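Local coordinates for protein immunoreactive 84kD antigen PG93 (Porphyromonas gingivalis, PDB 5M11) that serves as an essential surface component of the type IX secretion system of this oral bacterium and binds zinc and calcium ions, at residues A[146-151]-A[164-169]; A[158-163]-A[171-176]; A[554-559]-A[569-574]. All blocks are in the same frame, centred on the assembly; numbering follows the deposited sequence.

Contact 1 (A[146-151]-A[164-169])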
# COMPACT_ATOMS: atom_id res chain seq x y z
N LYS A 146 9.32 29.10 11.46
CA LYS A 146 9.56 27.71 11.87
C LYS A 146 8.51 27.26 12.86
O LYS A 146 8.30 27.94 13.87
CB LYS A 146 10.96 27.58 12.46
CG LYS A 146 11.63 26.25 12.15
CD LYS A 146 13.10 26.22 12.60
CE LYS A 146 14.08 26.83 11.61
NZ LYS A 146 15.50 26.67 12.05
N GLY A 147 7.79 26.18 12.53
CA GLY A 147 6.75 25.59 13.36
C GLY A 147 5.42 26.32 13.41
O GLY A 147 4.64 26.11 14.34
N THR A 148 5.12 27.15 12.42
CA THR A 148 3.87 27.89 12.35
C THR A 148 3.27 27.66 10.98
O THR A 148 3.98 27.77 9.99
CB THR A 148 4.11 29.39 12.62
OG1 THR A 148 4.80 29.51 13.86
CG2 THR A 148 2.82 30.24 12.62
N LYS A 149 1.96 27.35 10.92
CA LYS A 149 1.30 27.14 9.64
C LYS A 149 1.39 28.44 8.86
O LYS A 149 1.04 29.48 9.40
CB LYS A 149 -0.17 26.69 9.83
CG LYS A 149 -0.87 26.30 8.53
CD LYS A 149 -2.30 25.87 8.73
CE LYS A 149 -3.16 26.13 7.51
NZ LYS A 149 -3.43 27.58 7.31
N VAL A 150 1.98 28.37 7.64
CA VAL A 150 2.11 29.45 6.65
C VAL A 150 1.15 29.07 5.51
O VAL A 150 1.40 28.12 4.78
CB VAL A 150 3.56 29.70 6.17
CG1 VAL A 150 3.59 30.64 4.96
CG2 VAL A 150 4.42 30.26 7.30
N THR A 151 0.04 29.78 5.40
CA THR A 151 -1.04 29.58 4.45
C THR A 151 -0.59 29.67 2.96
O THR A 151 -1.04 28.85 2.16
CB THR A 151 -2.14 30.57 4.82
OG1 THR A 151 -2.59 30.21 6.13
CG2 THR A 151 -3.29 30.59 3.84
N LEU A 164 1.71 34.72 3.96
CA LEU A 164 0.42 34.79 4.62
C LEU A 164 0.41 33.76 5.75
O LEU A 164 0.46 32.57 5.47
CB LEU A 164 -0.70 34.55 3.60
CG LEU A 164 -2.15 34.54 4.08
CD1 LEU A 164 -2.62 35.93 4.53
CD2 LEU A 164 -3.03 34.08 2.97
N LYS A 165 0.46 34.23 7.01
CA LYS A 165 0.39 33.34 8.16
C LYS A 165 -0.55 33.95 9.18
O LYS A 165 -0.59 35.18 9.35
CB LYS A 165 1.76 32.97 8.76
CG LYS A 165 2.50 34.04 9.56
CD LYS A 165 3.70 33.48 10.35
CE LYS A 165 4.44 34.53 11.16
NZ LYS A 165 3.66 35.07 12.31
N GLU A 166 -1.36 33.07 9.81
CA GLU A 166 -2.36 33.40 10.81
C GLU A 166 -3.19 34.65 10.39
O GLU A 166 -3.37 35.57 11.18
CB GLU A 166 -1.70 33.60 12.18
CG GLU A 166 -0.95 32.41 12.74
CD GLU A 166 0.04 32.74 13.85
OE1 GLU A 166 0.60 33.86 13.82
OE2 GLU A 166 0.29 31.87 14.70
N GLY A 167 -3.68 34.69 9.15
CA GLY A 167 -4.52 35.79 8.68
C GLY A 167 -3.86 37.15 8.53
O GLY A 167 -4.54 38.18 8.46
N GLN A 168 -2.53 37.16 8.46
CA GLN A 168 -1.76 38.37 8.29
C GLN A 168 -0.88 38.29 7.04
O GLN A 168 -0.27 37.26 6.77
CB GLN A 168 -0.89 38.59 9.51
CG GLN A 168 -1.51 39.46 10.57
CD GLN A 168 -0.57 39.67 11.73
OE1 GLN A 168 0.17 38.77 12.15
NE2 GLN A 168 -0.60 40.87 12.30
N LEU A 169 -0.78 39.39 6.32
CA LEU A 169 0.12 39.38 5.18
C LEU A 169 1.44 40.09 5.58
O LEU A 169 1.41 41.22 6.06
CB LEU A 169 -0.54 40.03 3.96
CG LEU A 169 0.21 39.92 2.65
CD1 LEU A 169 0.35 38.48 2.22
CD2 LEU A 169 -0.47 40.73 1.56
O HOH W 1 -1.40 30.40 9.14

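Contact 2 (A[158-163]-A[171-176])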
# COMPACT_ATOMS: atom_id res chain seq x y z
N ASN A 158 12.39 43.14 -6.65
CA ASN A 158 13.45 43.60 -5.74
C ASN A 158 13.58 42.71 -4.49
O ASN A 158 13.46 43.18 -3.35
CB ASN A 158 13.23 45.09 -5.35
CG ASN A 158 12.79 45.97 -6.50
OD1 ASN A 158 11.66 46.50 -6.51
ND2 ASN A 158 13.65 46.12 -7.52
N ASP A 159 13.83 41.40 -4.74
CA ASP A 159 14.05 40.35 -3.75
C ASP A 159 13.01 40.35 -2.57
O ASP A 159 13.35 39.92 -1.46
CB ASP A 159 15.50 40.45 -3.20
CG ASP A 159 16.51 39.49 -3.83
OD1 ASP A 159 16.15 38.30 -4.07
OD2 ASP A 159 17.69 39.90 -4.03
N ARG A 160 11.77 40.82 -2.82
CA ARG A 160 10.73 40.87 -1.79
C ARG A 160 9.91 39.58 -1.77
O ARG A 160 9.60 39.01 -2.81
CB ARG A 160 9.82 42.06 -1.98
CG ARG A 160 10.38 43.37 -1.44
CD ARG A 160 10.15 44.52 -2.41
NE ARG A 160 8.89 44.39 -3.14
CZ ARG A 160 8.62 44.97 -4.30
NH1 ARG A 160 9.53 45.73 -4.89
NH2 ARG A 160 7.45 44.79 -4.88
N LEU A 161 9.59 39.12 -0.57
CA LEU A 161 8.88 37.89 -0.35
C LEU A 161 7.61 38.18 0.43
O LEU A 161 7.61 38.97 1.39
CB LEU A 161 9.84 36.99 0.42
CG LEU A 161 9.65 35.49 0.38
CD1 LEU A 161 9.90 34.95 -1.01
CD2 LEU A 161 10.63 34.83 1.35
N LEU A 162 6.52 37.57 0.01
CA LEU A 162 5.20 37.77 0.60
C LEU A 162 4.73 36.50 1.30
O LEU A 162 4.77 35.41 0.72
CB LEU A 162 4.26 38.20 -0.53
CG LEU A 162 3.21 39.23 -0.22
CD1 LEU A 162 3.80 40.48 0.43
CD2 LEU A 162 2.50 39.59 -1.48
N MET A 163 4.32 36.62 2.54
CA MET A 163 3.95 35.47 3.36
C MET A 163 2.60 35.71 4.04
O MET A 163 2.38 36.77 4.64
CB MET A 163 5.07 35.21 4.41
CG MET A 163 4.69 34.36 5.62
SD MET A 163 6.20 33.81 6.52
CE MET A 163 6.21 34.94 7.82
N ILE A 171 5.55 41.21 4.38
CA ILE A 171 6.51 41.46 3.29
C ILE A 171 7.91 41.50 3.90
O ILE A 171 8.10 42.05 4.99
CB ILE A 171 6.19 42.73 2.47
CG1 ILE A 171 7.05 42.80 1.20
CG2 ILE A 171 6.27 44.01 3.30
CD1 ILE A 171 6.28 43.32 -0.04
N GLY A 172 8.87 40.89 3.22
CA GLY A 172 10.24 40.89 3.70
C GLY A 172 11.22 40.78 2.58
O GLY A 172 10.91 40.14 1.57
N LYS A 173 12.41 41.40 2.73
CA LYS A 173 13.45 41.34 1.69
C LYS A 173 14.35 40.19 1.96
O LYS A 173 14.90 40.07 3.05
CB LYS A 173 14.26 42.65 1.56
CG LYS A 173 13.47 43.71 0.79
CD LYS A 173 14.31 44.47 -0.22
CE LYS A 173 13.47 45.42 -1.06
NZ LYS A 173 12.68 46.38 -0.26
N GLU A 174 14.54 39.35 0.94
CA GLU A 174 15.35 38.14 1.04
C GLU A 174 16.78 38.44 1.47
O GLU A 174 17.38 37.61 2.19
CB GLU A 174 15.31 37.38 -0.25
CG GLU A 174 13.99 36.63 -0.34
CD GLU A 174 14.11 35.26 -0.95
OE1 GLU A 174 14.07 35.19 -2.20
OE2 GLU A 174 14.28 34.28 -0.20
N THR A 175 17.27 39.66 1.17
CA THR A 175 18.61 40.07 1.57
C THR A 175 18.69 40.35 3.12
O THR A 175 19.81 40.47 3.65
CB THR A 175 19.11 41.26 0.72
OG1 THR A 175 18.44 42.47 1.11
CG2 THR A 175 19.01 40.98 -0.79
N ASP A 176 17.54 40.41 3.83
CA ASP A 176 17.60 40.59 5.28
C ASP A 176 17.46 39.22 5.95
O ASP A 176 17.30 38.21 5.26
CB ASP A 176 16.58 41.61 5.76
CG ASP A 176 16.55 42.92 4.98
OD1 ASP A 176 17.51 43.17 4.22
OD2 ASP A 176 15.57 43.67 5.11

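Contact 3 (A[554-559]-A[569-574])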
# COMPACT_ATOMS: atom_id res chain seq x y z
N GLY A 554 1.54 -22.92 17.12
CA GLY A 554 0.90 -23.99 16.36
C GLY A 554 0.41 -25.22 17.12
O GLY A 554 1.07 -25.71 18.05
N VAL A 555 -0.76 -25.72 16.68
CA VAL A 555 -1.38 -26.93 17.21
C VAL A 555 -0.99 -28.08 16.29
O VAL A 555 -1.32 -28.05 15.10
CB VAL A 555 -2.93 -26.80 17.36
CG1 VAL A 555 -3.53 -28.05 18.01
CG2 VAL A 555 -3.31 -25.56 18.16
N TYR A 556 -0.27 -29.08 16.82
CA TYR A 556 0.11 -30.25 16.03
C TYR A 556 -1.12 -31.20 15.90
O TYR A 556 -2.06 -31.10 16.70
CB TYR A 556 1.35 -30.92 16.66
CG TYR A 556 2.64 -30.21 16.30
CD1 TYR A 556 3.63 -30.86 15.56
CD2 TYR A 556 2.85 -28.88 16.65
CE1 TYR A 556 4.81 -30.20 15.21
CE2 TYR A 556 4.02 -28.21 16.29
CZ TYR A 556 4.99 -28.87 15.56
OH TYR A 556 6.14 -28.20 15.20
N ASN A 557 -1.13 -32.06 14.85
CA ASN A 557 -2.21 -33.03 14.53
C ASN A 557 -3.58 -32.36 14.79
O ASN A 557 -4.34 -32.77 15.68
CB ASN A 557 -2.03 -34.35 15.32
CG ASN A 557 -3.20 -35.33 15.22
OD1 ASN A 557 -3.86 -35.45 14.18
ND2 ASN A 557 -3.52 -35.97 16.34
N ALA A 558 -3.85 -31.29 14.01
CA ALA A 558 -5.06 -30.46 14.12
C ALA A 558 -6.35 -31.24 13.78
O ALA A 558 -7.40 -30.95 14.35
CB ALA A 558 -4.93 -29.25 13.23
N ALA A 559 -6.25 -32.26 12.90
CA ALA A 559 -7.33 -33.14 12.45
C ALA A 559 -7.99 -33.96 13.62
O ALA A 559 -9.18 -34.32 13.53
CB ALA A 559 -6.80 -34.09 11.39
N ILE A 569 -3.29 -28.52 22.66
CA ILE A 569 -2.00 -27.99 23.05
C ILE A 569 -1.41 -27.20 21.87
O ILE A 569 -1.30 -27.70 20.74
CB ILE A 569 -1.04 -29.10 23.55
CG1 ILE A 569 -1.64 -29.87 24.75
CG2 ILE A 569 0.35 -28.53 23.89
CD1 ILE A 569 -1.29 -31.35 24.82
N ALA A 570 -1.06 -25.92 22.16
CA ALA A 570 -0.41 -24.93 21.30
C ALA A 570 1.05 -24.85 21.67
O ALA A 570 1.38 -24.82 22.86
CB ALA A 570 -1.06 -23.57 21.47
N VAL A 571 1.92 -24.87 20.66
CA VAL A 571 3.37 -24.80 20.85
C VAL A 571 3.87 -23.41 20.44
O VAL A 571 3.73 -23.03 19.26
CB VAL A 571 4.13 -25.92 20.08
CG1 VAL A 571 5.64 -25.79 20.24
CG2 VAL A 571 3.65 -27.32 20.48
N ARG A 572 4.45 -22.66 21.40
CA ARG A 572 5.06 -21.35 21.13
C ARG A 572 6.51 -21.63 20.72
O ARG A 572 7.25 -22.24 21.50
CB ARG A 572 4.96 -20.38 22.31
CG ARG A 572 3.56 -19.84 22.54
CD ARG A 572 3.56 -18.79 23.63
NE ARG A 572 3.89 -17.47 23.09
CZ ARG A 572 3.78 -16.33 23.77
NH1 ARG A 572 3.34 -16.34 25.02
NH2 ARG A 572 4.10 -15.18 23.19
N PRO A 573 6.88 -21.30 19.46
CA PRO A 573 8.24 -21.63 18.98
C PRO A 573 9.32 -20.99 19.83
O PRO A 573 9.16 -19.86 20.30
CB PRO A 573 8.25 -21.10 17.55
CG PRO A 573 6.84 -20.99 17.16
CD PRO A 573 6.11 -20.62 18.40
N VAL A 574 10.40 -21.73 20.06
CA VAL A 574 11.54 -21.30 20.87
C VAL A 574 12.78 -21.18 19.96
O VAL A 574 13.14 -22.15 19.28
CB VAL A 574 11.75 -22.25 22.07
CG1 VAL A 574 13.04 -21.93 22.82
CG2 VAL A 574 10.57 -22.20 23.03

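Contact 1 (A[146-151]-A[164-169])
The first hairpin of a four-stranded antiparallel sheet, one blade of the N-terminal beta-propeller, illustrates how side chains and a water can join two chain segments where backbone pairing is giving out. Lys-149 leads into strand 150-155, and the facing chain ends strand 160-165 in a type I' turn from Lys-165 to Gln-168. The one direct backbone bond between the two segments is weak: Thr-151 N meets Leu-164 O at 2.8 Å, but the angle at the hydrogen is just 121°.

Side chains do much of the rest. Thr-151 holds its methyl anti to the backbone N and beside its own carbonyl, which lays CG2 obliquely against Leu-164 CD2 at 3.6 Å; Leu-164, with CG also anti to its N (chi1 178°), continues beyond this contact onto Val-196 and Leu-199 of strand 196-202. Val-150 puts CG1 in that same anti position, so CG2 is the branch that reaches Lys-165 CB, 4.1 Å away. Lys-165 takes the crowded position between N and carbonyl carbon (chi1 73°), and its chain then leads away from Val-150, passing CD near the methyl of Thr-148. That methyl also meets the Glu-166 carboxylate: the two side chains cross at about a right angle, with Thr-148 CG2 3.7 Å from Glu-166 OE2. Lys-165 NZ forms a long salt bridge with the other carboxylate oxygen, OE1 of Glu-166.

A water bridges the backbones just past the paired residues, where the chains part. It donates to Lys-149 O at 2.6 Å and accepts from Glu-166 N at 2.8 Å. Its third partner is Thr-151 OG1, the hydroxyl lying beside the backbone N of its residue, where Lys-149 NZ also arrives through a weak hydrogen bond of 3.0 Å to that OG1.

Contact 2 (A[158-163]-A[171-176])
Matching first torsions, chi1 -81° in Arg-160 and -78° in Lys-173, set CG of each anti to its carbonyl carbon and start the two chains alike, and although both bend further out they lie side by side, pointing the same way. Aliphatic parts do the touching: Arg-160 CD lies 3.7 Å from Lys-173 CE, while the cationic ends are not in contact. Ile-171 turns CG1 anti to its N, and its CD1 reaches Leu-162 CD1 at 3.8 Å on that same face of the sheet. The fold here is the central hairpin of a propeller blade, strands 160-165 and 168-173.

Its backbone is firmly bonded. Gly-172 and Leu-161 form a hydrogen-bonded pair, N to O at 2.7 Å from Leu-161 N to Gly-172 O and 2.9 Å from Gly-172 N to Leu-161 O. At the open end of the hairpin Glu-174 N gives Asp-159 O a straight bond of 2.7 Å, approaching nearly along the C=O axis.

On the face of Leu-161, the bent chain of Glu-174 crosses that leucine obliquely, with OE2 4.0 Å from Leu-161 CD2. Its OE1 is hydrogen-bonded to Tyr-123 OH and lies near Asp-159 OD1, the two carboxylate planes 79° apart. Such close like charges would be expected to raise the proton affinity of these acids somewhat; the tyrosine bond, together with a weak long ion pair from Lys-155 to Asp-159, probably offsets the cost.

Contact 3 (A[554-559]-A[569-574])
An antiparallel sheet, consistent with a blade of a second propeller, pairs the end of strand 551-555 with the start of strand 570-575, and it exemplifies a strand pair that is tight at one residue and slackens within the next two. The tight part is Gly-554 with Val-571, a hydrogen-bonded pair: Gly-554 N reaches Val-571 O at 3.1 Å, and Val-571 N reaches Gly-554 O at 2.9 Å. Both donors stand above the plane of the carbonyl they address, by 29° and 39° respectively, so neither lies on a lone pair.

Val-555 is buried next to this pair. With CG1 anti to its backbone N (chi1 -176°), that methyl rests 3.5 Å from the carbonyl oxygen of Ile-569, and CG2 only loosely approaches the methyl of Ala-570. Beyond the contact, Val-555 packs on Phe-520 and Met-546, which places this face in the interior.

The looser, more exposed side lies at Tyr-556 and Val-571. Here Tyr-556, an exposed residue, leaves the strand, its CG anti to the carbonyl carbon, and swings its ring back toward Val-571 while also touching Trp-545 of strand 544-548. No polar bond across the two segments holds the phenol. Gly-554 O lies at the edge of the ring, in its plane, and the nearest approach to the valine is Tyr-556 CD2 to Val-571 CG2, 4.2 Å.

In the fold
From the N terminus, the first of the six segments to be reached is 146-151, then 158-163, and the chain runs straight on into 164-169, which closes contact 1 across twelve intervening residues. Contact 2 opens within that loop and closes after it, at 171-176, so the two cross. Together they join three successive strands of one sheet, 150-155, 160-165 and 168-173, and they touch through packing of Val-150 on Met-163 and of Leu-169 on Leu-162. Contact 3 follows in series, closing a strandless loop of nine residues between 554-559 and 569-574. It belongs to another sheet across the centre of the chain, with nearest atoms about 42 Å from contact 1.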